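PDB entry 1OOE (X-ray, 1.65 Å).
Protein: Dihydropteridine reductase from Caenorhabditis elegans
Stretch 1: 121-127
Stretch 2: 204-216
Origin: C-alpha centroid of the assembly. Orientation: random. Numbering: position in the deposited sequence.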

# COMPACT_ATOMS: atom_id res chain seq x y z
N PRO A 121 7.82 15.89 21.86
CA PRO A 121 6.37 15.90 22.02
C PRO A 121 5.88 17.21 21.40
O PRO A 121 6.51 18.25 21.57
N GLY A 122 4.78 17.15 20.67
CA GLY A 122 4.25 18.34 20.03
C GLY A 122 4.93 18.64 18.70
O GLY A 122 4.61 19.64 18.05
N GLY A 123 5.86 17.79 18.28
CA GLY A 123 6.56 18.01 17.03
C GLY A 123 5.75 17.68 15.80
O GLY A 123 4.59 17.27 15.91
N LEU A 124 6.35 17.83 14.62
CA LEU A 124 5.67 17.57 13.36
C LEU A 124 6.33 16.52 12.47
O LEU A 124 7.54 16.54 12.26
N LEU A 125 5.52 15.59 11.96
CA LEU A 125 5.99 14.59 11.01
C LEU A 125 5.22 14.90 9.73
O LEU A 125 3.99 14.98 9.74
N GLN A 126 5.94 15.12 8.63
CA GLN A 126 5.29 15.41 7.36
C GLN A 126 5.67 14.33 6.35
O GLN A 126 6.83 13.95 6.23
N LEU A 127 4.66 13.82 5.65
CA LEU A 127 4.86 12.79 4.64
C LEU A 127 4.35 13.31 3.31
O LEU A 127 3.64 14.32 3.26
N HIS A 204 5.32 26.86 4.82
CA HIS A 204 4.30 26.23 5.66
C HIS A 204 4.90 25.23 6.63
O HIS A 204 4.43 25.11 7.76
N LEU A 205 5.95 24.52 6.22
CA LEU A 205 6.56 23.58 7.14
C LEU A 205 7.16 24.32 8.34
O LEU A 205 7.03 23.88 9.48
N LEU A 206 7.80 25.46 8.09
CA LEU A 206 8.38 26.23 9.19
C LEU A 206 7.26 26.73 10.11
O LEU A 206 7.39 26.68 11.34
N LYS A 207 6.15 27.18 9.53
CA LYS A 207 5.02 27.67 10.32
C LYS A 207 4.42 26.57 11.19
O LYS A 207 4.21 26.77 12.39
N TRP A 208 4.14 25.42 10.60
CA TRP A 208 3.56 24.31 11.34
C TRP A 208 4.53 23.77 12.40
O TRP A 208 4.10 23.26 13.44
N THR A 209 5.82 23.90 12.14
CA THR A 209 6.82 23.41 13.09
C THR A 209 6.91 24.31 14.33
O THR A 209 7.02 23.82 15.46
N THR A 210 6.84 25.62 14.11
CA THR A 210 6.95 26.59 15.19
C THR A 210 5.64 27.00 15.87
O THR A 210 5.65 27.43 17.03
N GLU A 211 4.52 26.88 15.16
CA GLU A 211 3.22 27.26 15.72
C GLU A 211 2.21 26.12 15.59
O GLU A 211 1.61 25.93 14.53
N THR A 212 2.00 25.38 16.68
CA THR A 212 1.06 24.26 16.65
C THR A 212 -0.38 24.65 16.31
O THR A 212 -1.10 23.87 15.69
N SER A 213 -0.79 25.85 16.70
CA SER A 213 -2.15 26.29 16.43
C SER A 213 -2.42 26.63 14.96
O SER A 213 -3.57 26.89 14.59
N SER A 214 -1.37 26.63 14.14
CA SER A 214 -1.51 26.94 12.72
C SER A 214 -1.68 25.67 11.89
O SER A 214 -1.89 25.72 10.68
N ARG A 215 -1.60 24.52 12.56
CA ARG A 215 -1.70 23.23 11.90
C ARG A 215 -3.10 22.71 11.60
O ARG A 215 -4.04 22.92 12.37
N PRO A 216 -3.25 22.02 10.46
CA PRO A 216 -4.55 21.45 10.09
C PRO A 216 -4.66 20.24 11.04
O PRO A 216 -3.72 19.95 11.77

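This is a small strand-on-helix contact in which one leucine supplies the apolar centre and one arginine, reaching from beyond the helix end, ties down the corner at Gly-122. The strand around Leu-124 to Leu-127 and the helix 204-210 run closer to antiparallel than to perpendicular, at 145°, with their axes 8.0 Å apart at closest approach. The strand's alternation sets the pattern: Leu-124 and Gln-126 point toward the second stretch, while Leu-125 and Leu-127 do not reach it.

Leu-124, with chi1 t and chi2 p, sends CD2 among the helix residues. That methyl lies 3.8 Å from Trp-208 CB, at the edge of the indole rather than over its face, and Leu-124 CD2 is also 3.8 Å from Thr-209 OG1. The hydroxyl beside this methyl is not left unpaired: Thr-209, rotamer m, donates from OG1 to Leu-205 O at 2.7 Å. Leu-205 (m, t) leaves the helix sideways, but its end swings nearer, placing CD2 3.8 Å from Gln-126 CG. Gln-126 also lays its amide end against that leucine: Gln-126 OE1 is about 4.0 Å from Leu-205 CD2 and has no partner in the model, while Gln-126 NE2 donates a weak hydrogen bond to Leu-127 O at 3.0 Å.

Arg-215 is nearly extended after an m chi1. Arg-215 NH2 and NH1 both donate to Gly-122 O, at 2.9 and 3.0 Å, so one carbonyl receives a fork from the guanidinium edge. Arg-215 NE donates to Trp-208 O at 2.7 Å, fixing the same group to the helix, and Leu-124 CB covers one face, 3.8 Å from Arg-215 NH2. Gly-122 has a positive phi of 83°, where a CB would jam against the preceding carbonyl; the backbone itself therefore calls for glycine.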

# COMPACT_ATOMS: atom_id res chain seq x y z
CB PRO A 121 6.19 15.87 23.54
CG PRO A 121 7.35 15.02 23.96
CD PRO A 121 8.49 15.60 23.14
CB LEU A 124 5.56 18.87 12.55
CG LEU A 124 5.08 18.76 11.10
CD1 LEU A 124 3.62 18.37 11.08
CD2 LEU A 124 5.29 20.09 10.38
CB LEU A 125 5.66 13.16 11.45
CG LEU A 125 5.79 12.10 10.34
CD1 LEU A 125 7.26 11.95 9.93
CD2 LEU A 125 5.24 10.76 10.82
CB GLN A 126 5.70 16.79 6.84
CG GLN A 126 5.30 17.08 5.40
CD GLN A 126 6.42 16.75 4.42
OE1 GLN A 126 7.58 17.11 4.66
NE2 GLN A 126 6.08 16.07 3.32
CB LEU A 127 4.10 11.51 5.01
CG LEU A 127 4.40 10.86 6.37
CD1 LEU A 127 3.50 9.66 6.56
CD2 LEU A 127 5.87 10.46 6.45
CB HIS A 204 3.21 25.57 4.80
CG HIS A 204 2.17 26.53 4.33
ND1 HIS A 204 2.40 27.46 3.34
CD2 HIS A 204 0.90 26.75 4.76
CE1 HIS A 204 1.32 28.21 3.17
NE2 HIS A 204 0.40 27.80 4.03
CB LEU A 205 7.65 22.76 6.44
CG LEU A 205 7.17 21.71 5.43
CD1 LEU A 205 8.37 21.07 4.75
CD2 LEU A 205 6.33 20.66 6.14
CB LEU A 206 9.20 27.42 8.67
CG LEU A 206 9.84 28.33 9.74
CD1 LEU A 206 10.76 27.51 10.63
CD2 LEU A 206 10.61 29.45 9.07
CB LYS A 207 3.92 28.23 9.42
CG LYS A 207 2.77 28.85 10.20
CD LYS A 207 1.65 29.39 9.32
CE LYS A 207 0.91 28.27 8.59
NZ LYS A 207 -0.30 28.78 7.88
CB TRP A 208 3.14 23.18 10.40
CG TRP A 208 2.11 23.57 9.36
CD1 TRP A 208 1.11 24.48 9.50
CD2 TRP A 208 1.96 23.00 8.05
NE1 TRP A 208 0.34 24.52 8.36
CE2 TRP A 208 0.83 23.62 7.46
CE3 TRP A 208 2.65 22.02 7.33
CZ2 TRP A 208 0.39 23.29 6.17
CZ3 TRP A 208 2.22 21.70 6.05
CH2 TRP A 208 1.10 22.33 5.48
CB THR A 209 8.23 23.34 12.44
OG1 THR A 209 8.20 22.40 11.36
CG2 THR A 209 9.26 22.87 13.46
CB THR A 210 7.65 27.87 14.69
OG1 THR A 210 6.90 28.45 13.62
CG2 THR A 210 9.05 27.54 14.20
CB GLU A 211 2.69 28.50 15.01
CG GLU A 211 3.58 29.73 15.16
CD GLU A 211 3.66 30.24 16.59
OE1 GLU A 211 4.05 29.46 17.48
OE2 GLU A 211 3.34 31.42 16.81
CB THR A 212 1.06 23.49 18.00
OG1 THR A 212 0.74 24.38 19.07
CG2 THR A 212 2.43 22.87 18.26
CB SER A 213 -2.50 27.50 17.31
OG SER A 213 -1.68 28.62 17.00
CB SER A 214 -0.28 27.68 12.20
OG SER A 214 0.85 26.81 12.10
CB ARG A 215 -1.01 22.15 12.74
CG ARG A 215 0.45 22.36 13.03
CD ARG A 215 0.91 21.36 14.07
NE ARG A 215 2.33 21.48 14.36
CZ ARG A 215 2.97 20.80 15.31
NH1 ARG A 215 2.32 19.93 16.07
NH2 ARG A 215 4.27 20.99 15.49
CB PRO A 216 -4.33 21.00 8.64
CG PRO A 216 -3.30 21.96 8.14
CD PRO A 216 -2.34 22.06 9.30